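Local atomic coordinates of squalene synthase HpnC (Alicyclobacillus acidocaldarius subsp. acidocaldarius, PDB entry 4HD1), a protein that probably condenses two prenyl diphosphates head to head on the way to squalene-type products, as related squalene and phytoene synthases do. Residues Y131-D137 against C162-Q166; A220-D225 against G249-L253; D14-C18 against P87-A91; P42-V47 against A91-T95; D189-F193 against R211-E216. One frame throughout, in Å; residues are numbered along the deposited sequence.

In the fold
All five contacts join helices of an all-α chain; interactions 3 and 4 lie on the opposite side of its centre from 2 and 5, with interaction 1 near the middle, 6 Å from the chain centre to its own. Interactions 3 and 4 share A91 on helix 87-99, centres 7 Å apart, and F15 of interaction 3 packs on P42 and T95. Interaction 1 touches interaction 2, 13 Å away between centres, where A164 meets L223 and F224. Interactions 2 and 5 both use helix 207-227, centres 16 Å apart. Interactions 3 and 5 are the most distant pair, at 44 Å between centres. A sulfate ion, probably from the crystallisation liquor, meets Y45 on the segment 42-47.

Interaction 1 (Y131-D137 against C162-Q166); sequences YCRYSAD and CTALQ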
# COMPACT_ATOMS: atom_id res chain seq x y z
N TYR A 131 8.32 0.27 8.35
CA TYR A 131 8.21 -0.25 6.98
C TYR A 131 6.90 0.20 6.34
O TYR A 131 6.89 0.66 5.19
CB TYR A 131 8.33 -1.78 6.96
CG TYR A 131 8.05 -2.41 5.61
CD1 TYR A 131 8.79 -2.05 4.48
CD2 TYR A 131 7.06 -3.38 5.47
CE1 TYR A 131 8.54 -2.62 3.24
CE2 TYR A 131 6.80 -3.97 4.23
CZ TYR A 131 7.54 -3.59 3.13
OH TYR A 131 7.29 -4.16 1.90
N CYS A 132 5.80 0.09 7.09
CA CYS A 132 4.48 0.51 6.63
C CYS A 132 4.42 1.97 6.19
O CYS A 132 3.65 2.31 5.28
CB CYS A 132 3.42 0.25 7.70
SG CYS A 132 3.13 -1.51 7.96
N ARG A 133 5.23 2.82 6.81
CA ARG A 133 5.33 4.24 6.42
C ARG A 133 5.84 4.43 4.99
O ARG A 133 5.72 5.53 4.43
CB ARG A 133 6.21 5.01 7.41
CG ARG A 133 5.54 5.27 8.76
CD ARG A 133 6.51 5.86 9.78
NE ARG A 133 7.02 7.16 9.35
CZ ARG A 133 8.23 7.37 8.83
NH1 ARG A 133 9.08 6.36 8.66
NH2 ARG A 133 8.60 8.59 8.47
N TYR A 134 6.39 3.37 4.40
CA TYR A 134 6.93 3.43 3.04
C TYR A 134 6.11 2.59 2.07
O TYR A 134 5.93 2.98 0.92
CB TYR A 134 8.41 3.01 3.01
CG TYR A 134 9.29 3.95 3.79
CD1 TYR A 134 9.92 5.03 3.16
CD2 TYR A 134 9.47 3.79 5.16
CE1 TYR A 134 10.71 5.92 3.89
CE2 TYR A 134 10.25 4.67 5.89
CZ TYR A 134 10.87 5.73 5.25
OH TYR A 134 11.64 6.59 5.98
N SER A 135 5.62 1.45 2.54
CA SER A 135 4.91 0.51 1.68
C SER A 135 3.40 0.77 1.61
O SER A 135 2.79 0.48 0.59
CB SER A 135 5.16 -0.92 2.14
OG SER A 135 4.92 -1.06 3.53
N ALA A 136 2.82 1.31 2.68
CA ALA A 136 1.36 1.39 2.77
C ALA A 136 0.85 2.81 2.81
O ALA A 136 0.04 3.21 1.97
CB ALA A 136 0.85 0.60 3.97
N ASP A 137 1.32 3.58 3.80
CA ASP A 137 0.92 4.99 3.99
C ASP A 137 0.93 5.86 2.72
O ASP A 137 0.02 6.66 2.52
CB ASP A 137 1.77 5.68 5.06
CG ASP A 137 1.60 5.06 6.44
OD1 ASP A 137 0.84 4.07 6.60
OD2 ASP A 137 2.25 5.59 7.38
N CYS A 162 -4.19 2.79 6.37
CA CYS A 162 -3.27 2.12 5.45
C CYS A 162 -2.36 1.12 6.19
O CYS A 162 -2.21 -0.02 5.75
CB CYS A 162 -2.49 3.15 4.62
SG CYS A 162 -3.47 3.88 3.29
N THR A 163 -1.80 1.53 7.33
CA THR A 163 -0.99 0.64 8.17
C THR A 163 -1.79 -0.55 8.73
O THR A 163 -1.32 -1.69 8.69
CB THR A 163 -0.32 1.41 9.32
OG1 THR A 163 0.65 2.32 8.77
CG2 THR A 163 0.38 0.47 10.30
N ALA A 164 -3.00 -0.27 9.23
CA ALA A 164 -3.87 -1.33 9.73
C ALA A 164 -4.07 -2.38 8.65
O ALA A 164 -4.00 -3.58 8.92
CB ALA A 164 -5.22 -0.76 10.17
N LEU A 165 -4.30 -1.92 7.42
CA LEU A 165 -4.59 -2.80 6.30
C LEU A 165 -3.39 -3.70 5.95
O LEU A 165 -3.55 -4.91 5.73
CB LEU A 165 -5.03 -1.97 5.10
CG LEU A 165 -5.92 -2.57 4.01
CD1 LEU A 165 -7.02 -3.48 4.54
CD2 LEU A 165 -6.52 -1.43 3.21
N GLN A 166 -2.20 -3.11 5.91
CA GLN A 166 -1.00 -3.88 5.64
C GLN A 166 -0.73 -4.92 6.73
O GLN A 166 -0.36 -6.06 6.42
CB GLN A 166 0.22 -3.00 5.43
CG GLN A 166 1.42 -3.83 4.98
CD GLN A 166 2.55 -3.02 4.39
OE1 GLN A 166 2.37 -2.34 3.39
NE2 GLN A 166 3.74 -3.13 4.98
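The amide nitrogen NE2 of Q166 donates to S135 OG over 2.8 Å, with an N-H...O angle of 139° and the hydroxyl oxygen close to the plane of the amide. A weak bond to H170 NE2 gives the same nitrogen a second polar partner. Two further neighbours hem it in: C132 SG at 3.4 Å, and Y131 CE2, whose ring is turned 54° from the amide and is approached obliquely. S135 OG lies over the centre of that same tyrosine ring, 3.5 Å above its plane, so hydroxyl, ring and amide form one compact group. Q166 gets there by a largely extended chain, its CG trans to the backbone N (chi1 -173°), which carries the amide across to the last turn of helix 125-135. The other arm of the amide, OE1, rests 3.4 Å from A136 CB.

A second bond closes the contact further down: T163 OG1 donates to the syn lone pair of D137 OD1 at 2.8 Å; D159 O, in its own helix, is at most a weak alternative acceptor for the same proton. Between the two polar links, A136 CB sits 3.6 Å from C162 O, and C132 CB packs against T163 OG1. A136 lies in the short break between helices 125-135 and 137-146, and C132 O spans that break by accepting from both A136 N and D137 N. The two segments, with axes 9.5 Å apart at closest approach, thus form a steep helix-helix crossing in the interior of the all-α isoprenoid synthase fold.

Interaction 2 (A220-D225 against G249-L253); sequences AQALFD and GEAIL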
# COMPACT_ATOMS: atom_id res chain seq x y z
N ALA A 220 -3.95 -3.63 15.00
CA ALA A 220 -4.52 -3.26 13.71
C ALA A 220 -5.97 -2.81 13.86
O ALA A 220 -6.40 -1.84 13.22
CB ALA A 220 -4.40 -4.42 12.72
N GLN A 221 -6.72 -3.50 14.72
CA GLN A 221 -8.10 -3.10 15.02
C GLN A 221 -8.15 -1.69 15.62
O GLN A 221 -9.00 -0.88 15.25
CB GLN A 221 -8.77 -4.12 15.93
CG GLN A 221 -10.27 -3.91 16.12
CD GLN A 221 -11.06 -4.00 14.83
OE1 GLN A 221 -11.14 -5.07 14.20
NE2 GLN A 221 -11.65 -2.88 14.41
N ALA A 222 -7.21 -1.39 16.52
CA ALA A 222 -7.11 -0.06 17.13
C ALA A 222 -6.77 0.99 16.08
O ALA A 222 -7.28 2.12 16.14
CB ALA A 222 -6.07 -0.06 18.25
N LEU A 223 -5.93 0.62 15.12
CA LEU A 223 -5.60 1.51 14.01
C LEU A 223 -6.79 1.77 13.07
O LEU A 223 -7.02 2.91 12.66
CB LEU A 223 -4.37 1.02 13.25
CG LEU A 223 -3.04 1.17 14.02
CD1 LEU A 223 -1.93 0.37 13.36
CD2 LEU A 223 -2.65 2.65 14.20
N PHE A 224 -7.55 0.72 12.76
CA PHE A 224 -8.82 0.89 12.06
C PHE A 224 -9.76 1.85 12.80
O PHE A 224 -10.29 2.78 12.19
CB PHE A 224 -9.52 -0.46 11.81
CG PHE A 224 -8.96 -1.21 10.64
CD1 PHE A 224 -8.87 -0.61 9.38
CD2 PHE A 224 -8.52 -2.52 10.78
CE1 PHE A 224 -8.35 -1.29 8.30
CE2 PHE A 224 -7.99 -3.22 9.69
CZ PHE A 224 -7.91 -2.60 8.45
N ASP A 225 -9.94 1.63 14.11
CA ASP A 225 -10.79 2.48 14.95
C ASP A 225 -10.39 3.95 14.91
O ASP A 225 -11.24 4.83 14.81
CB ASP A 225 -10.78 2.00 16.40
CG ASP A 225 -11.40 0.63 16.58
OD1 ASP A 225 -11.97 0.08 15.60
OD2 ASP A 225 -11.32 0.09 17.71
N GLY A 249 -10.55 -4.86 5.61
CA GLY A 249 -9.50 -5.08 6.60
C GLY A 249 -10.03 -5.67 7.89
O GLY A 249 -9.41 -6.56 8.46
N GLU A 250 -11.17 -5.17 8.35
CA GLU A 250 -11.80 -5.67 9.57
C GLU A 250 -12.22 -7.12 9.40
O GLU A 250 -12.09 -7.92 10.33
CB GLU A 250 -13.00 -4.81 9.98
CG GLU A 250 -12.62 -3.47 10.61
CD GLU A 250 -13.83 -2.69 11.11
OE1 GLU A 250 -14.90 -2.72 10.46
OE2 GLU A 250 -13.69 -2.02 12.16
N ALA A 251 -12.72 -7.45 8.21
CA ALA A 251 -13.14 -8.82 7.91
C ALA A 251 -11.97 -9.78 7.88
O ALA A 251 -12.12 -10.96 8.19
CB ALA A 251 -13.92 -8.87 6.61
N ILE A 252 -10.79 -9.28 7.50
CA ILE A 252 -9.57 -10.11 7.53
C ILE A 252 -9.22 -10.46 8.98
O ILE A 252 -8.93 -11.61 9.29
CB ILE A 252 -8.39 -9.45 6.79
CG1 ILE A 252 -8.63 -9.46 5.28
CG2 ILE A 252 -7.07 -10.16 7.12
CD1 ILE A 252 -7.67 -8.61 4.46
N LEU A 253 -9.28 -9.46 9.85
CA LEU A 253 -9.04 -9.66 11.28
C LEU A 253 -10.04 -10.64 11.89
O LEU A 253 -9.66 -11.51 12.67
CB LEU A 253 -9.09 -8.33 12.04
CG LEU A 253 -8.10 -7.23 11.66
CD1 LEU A 253 -8.30 -6.01 12.55
CD2 LEU A 253 -6.65 -7.71 11.72
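A bend at chi2 (61°) turns the amide of Q221 forward along its own helix, toward D225, and outward to E250, whose chain runs extended beyond CG to bring OE2 near. Q221 NE2 then donates to E250 OE2 at 3.2 Å with an N-H...O angle of 153°. The carboxylate is met on its anti side, somewhat out of its plane. The nitrogen's other bond, also 3.2 Å, goes to D225 OD1 one turn on, and both acceptors lie near the amide plane. One NH2 group therefore bridges two carboxylates whose nearest oxygens, D225 OD1 and E250 OE2, are only 4.4 Å apart, an arrangement that probably eases their repulsion. Q221 OE1 accepts a hydrogen bond from R257 NH2.

Helices 207-227 and 236-257 run nearly antiparallel here, at 157°, as neighbours in the helical bundle of the squalene/phytoene synthase fold. Their apolar seam is built by F224 and L253. F224 puts CZ 3.5 Å from G249 CA, where the glycine lets the ring come close to the backbone. L253 CD1 touches the ring at its edge, in plane, 3.9 Å from F224 CD2, and also reaches Q221 OE1 at 3.4 Å. Its other methyl, L253 CD2, lies 4.1 Å from A220 CB.

Interaction 3 (D14-C18 against P87-A91); sequences DFEVC and PAFRA
The first turn of helix 87-99 crosses helix 12-25 steeply, at 106° with axes 7.8 Å apart, with the small residues A88 and A91 at the interface, consistent with so close an approach. A91 CB stands 3.6 Å from the centroid of the F15 ring and only 2° off its normal, a CH-pi contact over the middle of one face. The same methyl touches C18 SG at 3.5 Å; the sulfur also lies 3.6 Å from A88 CA, so it touches both alanines.

Within the all-α fold this crossing is backed by helix 41-56, which reaches F15 through P42 and S46 and C18 through A49. Toward the outer side the contact turns polar. D14 and R90 form a salt bridge, with D14 OD1 2.8 Å from R90 NH1; a weak hydrogen bond from the same nitrogen to D14 OD2 measures 2.9 Å. The carboxylate and guanidinium planes stand 61° apart, so this is a one-nitrogen grip on both oxygens and not a flat, two-pronged pairing. The guanidinium folds back over the start of its own helix, with P87 N 3.5 Å above one of its faces. Alongside, V17 CG2 meets P87 CB at 3.9 Å.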
# COMPACT_ATOMS: atom_id res chain seq x y z
N ASP A 14 -1.74 8.15 -23.41
CA ASP A 14 -0.88 7.87 -22.27
C ASP A 14 -1.66 7.38 -21.05
O ASP A 14 -1.20 6.49 -20.34
CB ASP A 14 -0.08 9.12 -21.90
CG ASP A 14 0.75 9.64 -23.05
OD1 ASP A 14 1.02 8.86 -24.00
OD2 ASP A 14 1.15 10.82 -23.01
N PHE A 15 -2.84 7.96 -20.84
CA PHE A 15 -3.72 7.51 -19.76
C PHE A 15 -4.35 6.15 -20.07
O PHE A 15 -4.60 5.36 -19.15
CB PHE A 15 -4.79 8.56 -19.44
CG PHE A 15 -4.32 9.62 -18.47
CD1 PHE A 15 -4.36 9.38 -17.10
CD2 PHE A 15 -3.83 10.84 -18.93
CE1 PHE A 15 -3.92 10.35 -16.20
CE2 PHE A 15 -3.39 11.81 -18.04
CZ PHE A 15 -3.43 11.56 -16.67
N GLU A 16 -4.57 5.87 -21.35
CA GLU A 16 -5.01 4.54 -21.76
C GLU A 16 -3.98 3.46 -21.40
O GLU A 16 -4.36 2.37 -20.97
CB GLU A 16 -5.33 4.49 -23.25
CG GLU A 16 -5.80 3.12 -23.75
CD GLU A 16 -7.09 2.65 -23.11
OE1 GLU A 16 -7.53 1.53 -23.45
OE2 GLU A 16 -7.69 3.37 -22.28
N VAL A 17 -2.70 3.78 -21.57
CA VAL A 17 -1.61 2.88 -21.17
C VAL A 17 -1.70 2.63 -19.66
O VAL A 17 -1.74 1.48 -19.22
CB VAL A 17 -0.20 3.42 -21.55
CG1 VAL A 17 0.90 2.50 -21.05
CG2 VAL A 17 -0.07 3.59 -23.06
N CYS A 18 -1.77 3.70 -18.88
CA CYS A 18 -1.90 3.59 -17.43
C CYS A 18 -3.09 2.73 -17.03
O CYS A 18 -2.98 1.90 -16.12
CB CYS A 18 -2.00 4.96 -16.79
SG CYS A 18 -0.47 5.89 -16.92
N PRO A 87 5.00 6.99 -21.77
CA PRO A 87 3.55 7.21 -21.68
C PRO A 87 3.05 7.28 -20.22
O PRO A 87 2.41 8.28 -19.84
CB PRO A 87 2.97 6.00 -22.41
CG PRO A 87 4.03 5.64 -23.41
CD PRO A 87 5.35 5.96 -22.77
N ALA A 88 3.36 6.26 -19.42
CA ALA A 88 2.95 6.23 -18.00
C ALA A 88 3.32 7.49 -17.24
O ALA A 88 2.49 8.05 -16.52
CB ALA A 88 3.51 5.00 -17.30
N PHE A 89 4.56 7.94 -17.40
CA PHE A 89 5.05 9.11 -16.67
C PHE A 89 4.57 10.45 -17.23
O PHE A 89 4.53 11.43 -16.50
CB PHE A 89 6.57 9.08 -16.54
CG PHE A 89 7.06 8.21 -15.41
CD1 PHE A 89 6.99 8.65 -14.09
CD2 PHE A 89 7.59 6.94 -15.66
CE1 PHE A 89 7.43 7.85 -13.04
CE2 PHE A 89 8.04 6.14 -14.62
CZ PHE A 89 7.96 6.60 -13.31
N ARG A 90 4.21 10.49 -18.51
CA ARG A 90 3.54 11.66 -19.06
C ARG A 90 2.15 11.79 -18.43
O ARG A 90 1.75 12.88 -18.03
CB ARG A 90 3.46 11.60 -20.59
CG ARG A 90 4.59 12.33 -21.31
CD ARG A 90 4.47 12.27 -22.83
NE ARG A 90 5.31 11.22 -23.38
CZ ARG A 90 4.87 10.14 -24.03
NH1 ARG A 90 3.58 9.97 -24.26
NH2 ARG A 90 5.74 9.24 -24.47
N ALA A 91 1.43 10.68 -18.32
CA ALA A 91 0.14 10.68 -17.63
C ALA A 91 0.32 11.10 -16.17
O ALA A 91 -0.40 11.99 -15.69
CB ALA A 91 -0.53 9.32 -17.74

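Interaction 4 (P42-V47 against A91-T95); sequences PHFYSV and ALQFT. With SO4 (sulfate ion), chain B.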
# COMPACT_ATOMS: atom_id res chain seq x y z
N PRO A 42 -8.85 8.77 -13.95
CA PRO A 42 -7.56 8.79 -14.66
C PRO A 42 -6.36 8.94 -13.73
O PRO A 42 -5.28 8.38 -14.00
CB PRO A 42 -7.68 10.02 -15.57
CG PRO A 42 -9.14 10.14 -15.83
CD PRO A 42 -9.78 9.77 -14.51
N HIS A 43 -6.54 9.69 -12.64
CA HIS A 43 -5.48 9.89 -11.67
C HIS A 43 -5.23 8.64 -10.86
O HIS A 43 -4.09 8.38 -10.45
CB HIS A 43 -5.78 11.10 -10.81
CG HIS A 43 -6.09 12.34 -11.62
ND1 HIS A 43 -5.20 12.89 -12.47
CD2 HIS A 43 -7.25 13.11 -11.71
CE1 HIS A 43 -5.76 13.96 -13.07
NE2 HIS A 43 -7.01 14.09 -12.60
N PHE A 44 -6.27 7.84 -10.64
CA PHE A 44 -6.08 6.53 -10.03
C PHE A 44 -5.24 5.63 -10.94
O PHE A 44 -4.30 4.97 -10.47
CB PHE A 44 -7.43 5.90 -9.62
CG PHE A 44 -7.87 6.27 -8.23
CD1 PHE A 44 -8.29 7.57 -7.94
CD2 PHE A 44 -7.85 5.33 -7.20
CE1 PHE A 44 -8.69 7.92 -6.65
CE2 PHE A 44 -8.24 5.67 -5.91
CZ PHE A 44 -8.66 6.96 -5.63
N TYR A 45 -5.53 5.64 -12.25
CA TYR A 45 -4.81 4.81 -13.20
C TYR A 45 -3.33 5.18 -13.28
O TYR A 45 -2.48 4.29 -13.31
CB TYR A 45 -5.45 4.84 -14.60
CG TYR A 45 -6.85 4.26 -14.65
CD1 TYR A 45 -7.12 3.00 -14.10
CD2 TYR A 45 -7.89 4.96 -15.25
CE1 TYR A 45 -8.40 2.47 -14.15
CE2 TYR A 45 -9.18 4.43 -15.30
CZ TYR A 45 -9.43 3.19 -14.75
OH TYR A 45 -10.70 2.66 -14.79
N SER A 46 -3.02 6.48 -13.29
CA SER A 46 -1.62 6.89 -13.38
C SER A 46 -0.83 6.62 -12.09
O SER A 46 0.34 6.25 -12.14
CB SER A 46 -1.49 8.36 -13.79
OG SER A 46 -2.09 9.21 -12.84
N VAL A 47 -1.48 6.80 -10.94
CA VAL A 47 -0.82 6.52 -9.66
C VAL A 47 -0.59 5.02 -9.49
O VAL A 47 0.49 4.59 -9.08
CB VAL A 47 -1.61 7.10 -8.47
CG1 VAL A 47 -1.06 6.57 -7.16
CG2 VAL A 47 -1.53 8.62 -8.51
N ALA A 91 1.43 10.68 -18.32
CA ALA A 91 0.14 10.68 -17.63
C ALA A 91 0.32 11.10 -16.17
O ALA A 91 -0.40 11.99 -15.69
CB ALA A 91 -0.53 9.32 -17.74
N LEU A 92 1.30 10.51 -15.48
CA LEU A 92 1.58 10.89 -14.09
C LEU A 92 1.91 12.38 -13.94
O LEU A 92 1.43 13.03 -13.02
CB LEU A 92 2.70 10.03 -13.49
CG LEU A 92 2.81 10.07 -11.96
CD1 LEU A 92 1.60 9.41 -11.31
CD2 LEU A 92 4.10 9.41 -11.48
N GLN A 93 2.72 12.89 -14.86
CA GLN A 93 3.08 14.31 -14.95
C GLN A 93 1.87 15.25 -14.96
O GLN A 93 1.86 16.27 -14.27
CB GLN A 93 3.89 14.53 -16.22
CG GLN A 93 4.67 15.82 -16.31
CD GLN A 93 5.66 15.77 -17.45
OE1 GLN A 93 6.86 15.60 -17.24
NE2 GLN A 93 5.17 15.89 -18.68
N PHE A 94 0.86 14.90 -15.75
CA PHE A 94 -0.38 15.65 -15.78
C PHE A 94 -1.10 15.53 -14.43
O PHE A 94 -1.51 16.54 -13.86
CB PHE A 94 -1.29 15.17 -16.91
CG PHE A 94 -2.58 15.93 -17.01
CD1 PHE A 94 -2.59 17.25 -17.46
CD2 PHE A 94 -3.78 15.33 -16.64
CE1 PHE A 94 -3.77 17.97 -17.55
CE2 PHE A 94 -4.97 16.04 -16.74
CZ PHE A 94 -4.97 17.36 -17.19
N THR A 95 -1.22 14.30 -13.94
CA THR A 95 -1.81 14.02 -12.63
C THR A 95 -1.12 14.79 -11.49
O THR A 95 -1.79 15.46 -10.71
CB THR A 95 -1.85 12.51 -12.34
OG1 THR A 95 -2.78 11.87 -13.23
CG2 THR A 95 -2.27 12.24 -10.90
S SO4 B . -13.04 3.96 -16.97
O1 SO4 B . -14.06 5.00 -17.27
O2 SO4 B . -11.82 4.15 -17.82
O3 SO4 B . -12.58 4.03 -15.55
O4 SO4 B . -13.72 2.64 -17.22
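From CB outward, the side chain of H43 runs along T95 where helices 41-56 and 87-99 cross inside the all-α squalene/phytoene synthase fold, at 126° between their directions. H43 CB rests 3.7 Å from T95 CG2. The torsion about CA-CB (chi1 -52°) sets CG beside the backbone N and opposite the carbonyl carbon, which brings the ring edge to the threonine. There H43 ND1 lies 2.7 Å from T95 OG1, with the oxygen in the plane of the imidazole and a nearly straight angle of 168°. Beyond it CE1 comes to 4.3 Å from F94 CE2, again at the imidazole edge.

T95 OG1 has a second partner in S46 OG, at 2.8 Å. Either end could be the donor in each of these two bonds. The hydroxyl is thus fixed between a ring nitrogen and another hydroxyl, so this buried group has two polar partners within the protein. Past this centre L92 CD1 lies against the backbone at S46 O, 3.5 Å away, and makes apolar contact with V47 CG2 at 4.3 Å. Helix 12-25 covers the neighbouring side, with F15 lying on T95, while helix 137-146 supplies I146 and L142 against H43 and V47.

Y45 points elsewhere, to a sulfate ion probably taken up from the crystallisation liquor and also bound by A3 N and R19 NE. Sulfate O3 lies at the tyrosine ring edge, in its plane, but the 2.4 Å between it and Y45 OH is too short to be trusted as a bond length.

Interaction 5 (D189-F193 against R211-E216); sequences DLEQF and RCIALE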
# COMPACT_ATOMS: atom_id res chain seq x y z
N ASP A 189 7.69 -9.35 19.82
CA ASP A 189 6.29 -9.70 20.12
C ASP A 189 6.10 -11.21 20.21
O ASP A 189 5.20 -11.68 20.92
CB ASP A 189 5.33 -9.10 19.08
CG ASP A 189 5.39 -7.58 19.03
OD1 ASP A 189 6.01 -6.96 19.92
OD2 ASP A 189 4.81 -7.00 18.10
N LEU A 190 6.93 -11.97 19.50
CA LEU A 190 6.93 -13.43 19.63
C LEU A 190 7.58 -13.85 20.94
O LEU A 190 7.06 -14.73 21.63
CB LEU A 190 7.65 -14.08 18.45
CG LEU A 190 6.81 -14.23 17.18
CD1 LEU A 190 7.70 -14.52 15.97
CD2 LEU A 190 5.74 -15.31 17.34
N GLU A 191 8.70 -13.22 21.27
CA GLU A 191 9.44 -13.52 22.50
C GLU A 191 8.69 -13.09 23.75
O GLU A 191 8.84 -13.71 24.81
CB GLU A 191 10.83 -12.89 22.47
CG GLU A 191 11.78 -13.57 21.50
CD GLU A 191 13.03 -12.76 21.23
OE1 GLU A 191 12.98 -11.51 21.34
OE2 GLU A 191 14.07 -13.37 20.89
N GLN A 192 7.88 -12.03 23.63
CA GLN A 192 7.05 -11.56 24.74
C GLN A 192 6.13 -12.67 25.25
O GLN A 192 5.82 -12.71 26.44
CB GLN A 192 6.22 -10.35 24.32
CG GLN A 192 5.53 -9.64 25.47
CD GLN A 192 4.17 -9.09 25.10
OE1 GLN A 192 4.02 -8.40 24.09
NE2 GLN A 192 3.17 -9.40 25.91
N PHE A 193 5.71 -13.56 24.36
CA PHE A 193 4.88 -14.70 24.73
C PHE A 193 5.63 -16.04 24.70
O PHE A 193 5.02 -17.10 24.57
CB PHE A 193 3.63 -14.76 23.84
CG PHE A 193 2.75 -13.55 23.95
CD1 PHE A 193 1.90 -13.39 25.04
CD2 PHE A 193 2.77 -12.57 22.96
CE1 PHE A 193 1.09 -12.27 25.15
CE2 PHE A 193 1.96 -11.45 23.06
CZ PHE A 193 1.11 -11.31 24.16
N ARG A 211 -1.00 -16.07 20.68
CA ARG A 211 -1.09 -14.85 21.47
C ARG A 211 -0.39 -13.67 20.80
O ARG A 211 -0.83 -12.53 20.94
CB ARG A 211 -0.52 -15.06 22.88
CG ARG A 211 -1.47 -15.76 23.83
CD ARG A 211 -0.91 -15.84 25.24
NE ARG A 211 -1.86 -16.46 26.15
CZ ARG A 211 -1.94 -17.77 26.39
NH1 ARG A 211 -1.12 -18.62 25.78
NH2 ARG A 211 -2.85 -18.24 27.24
N CYS A 212 0.69 -13.95 20.08
CA CYS A 212 1.40 -12.91 19.34
C CYS A 212 0.58 -12.39 18.15
O CYS A 212 0.51 -11.17 17.93
CB CYS A 212 2.75 -13.42 18.85
SG CYS A 212 3.62 -12.21 17.83
N ILE A 213 -0.01 -13.31 17.39
CA ILE A 213 -0.92 -12.96 16.30
C ILE A 213 -2.07 -12.11 16.85
O ILE A 213 -2.41 -11.08 16.27
CB ILE A 213 -1.48 -14.22 15.59
CG1 ILE A 213 -0.35 -15.18 15.14
CG2 ILE A 213 -2.37 -13.84 14.42
CD1 ILE A 213 0.51 -14.72 13.98
N ALA A 214 -2.64 -12.54 17.97
CA ALA A 214 -3.72 -11.80 18.64
C ALA A 214 -3.31 -10.37 18.99
O ALA A 214 -4.09 -9.45 18.79
CB ALA A 214 -4.20 -12.55 19.88
N LEU A 215 -2.09 -10.20 19.50
CA LEU A 215 -1.58 -8.87 19.80
C LEU A 215 -1.53 -7.96 18.57
O LEU A 215 -1.88 -6.78 18.64
CB LEU A 215 -0.19 -8.95 20.45
CG LEU A 215 0.43 -7.61 20.85
CD1 LEU A 215 -0.36 -6.95 21.98
CD2 LEU A 215 1.90 -7.77 21.24
N GLU A 216 -1.10 -8.53 17.44
CA GLU A 216 -1.03 -7.78 16.18
C GLU A 216 -2.43 -7.41 15.67
O GLU A 216 -2.66 -6.27 15.25
CB GLU A 216 -0.27 -8.55 15.09
CG GLU A 216 1.09 -9.13 15.51
CD GLU A 216 2.01 -8.13 16.19
OE1 GLU A 216 1.72 -6.91 16.22
OE2 GLU A 216 3.05 -8.56 16.71
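Polar contact is concentrated at D189 and E216, where D189 OD2 and E216 OE2 are 2.7 Å apart with their carboxylate planes 29° from each other. Two acid oxygens so close suggest that one group probably holds a proton. R219 forms salt bridges to D189 OD2 and to E216 OE1 and so brings a positive charge to both acids, which would help them to lie together. E216 bends at chi2, and this turns its carboxylate toward D189.

Aromatic contact comes from F193. R211 CB sits over one face of the ring, 3.8 Å from its centroid and 17° off the normal, a CH-pi contact; the extended arginine side chain runs at about a right angle to the direction of the phenylalanine side chain. Q192 CD lies 3.7 Å above the plane on the opposite face, toward the rim, so the ring is sandwiched between the two side chains. L215 CD2 meets the ring edge, 4.1 Å from F193 CE2, and also Q192 OE1 at 3.6 Å.

C212 SG, trans to its own backbone N, makes the remaining contacts, with the carbonyl D189 O at 3.5 Å and, as apolar packing, L190 CD2 at 3.8 Å.

The short helix 187-191 thereby lies against the early turns of helix 207-227, with W125 of helix 125-135 touching both acids and L197 and I200 of helix 197-201 closing over L190.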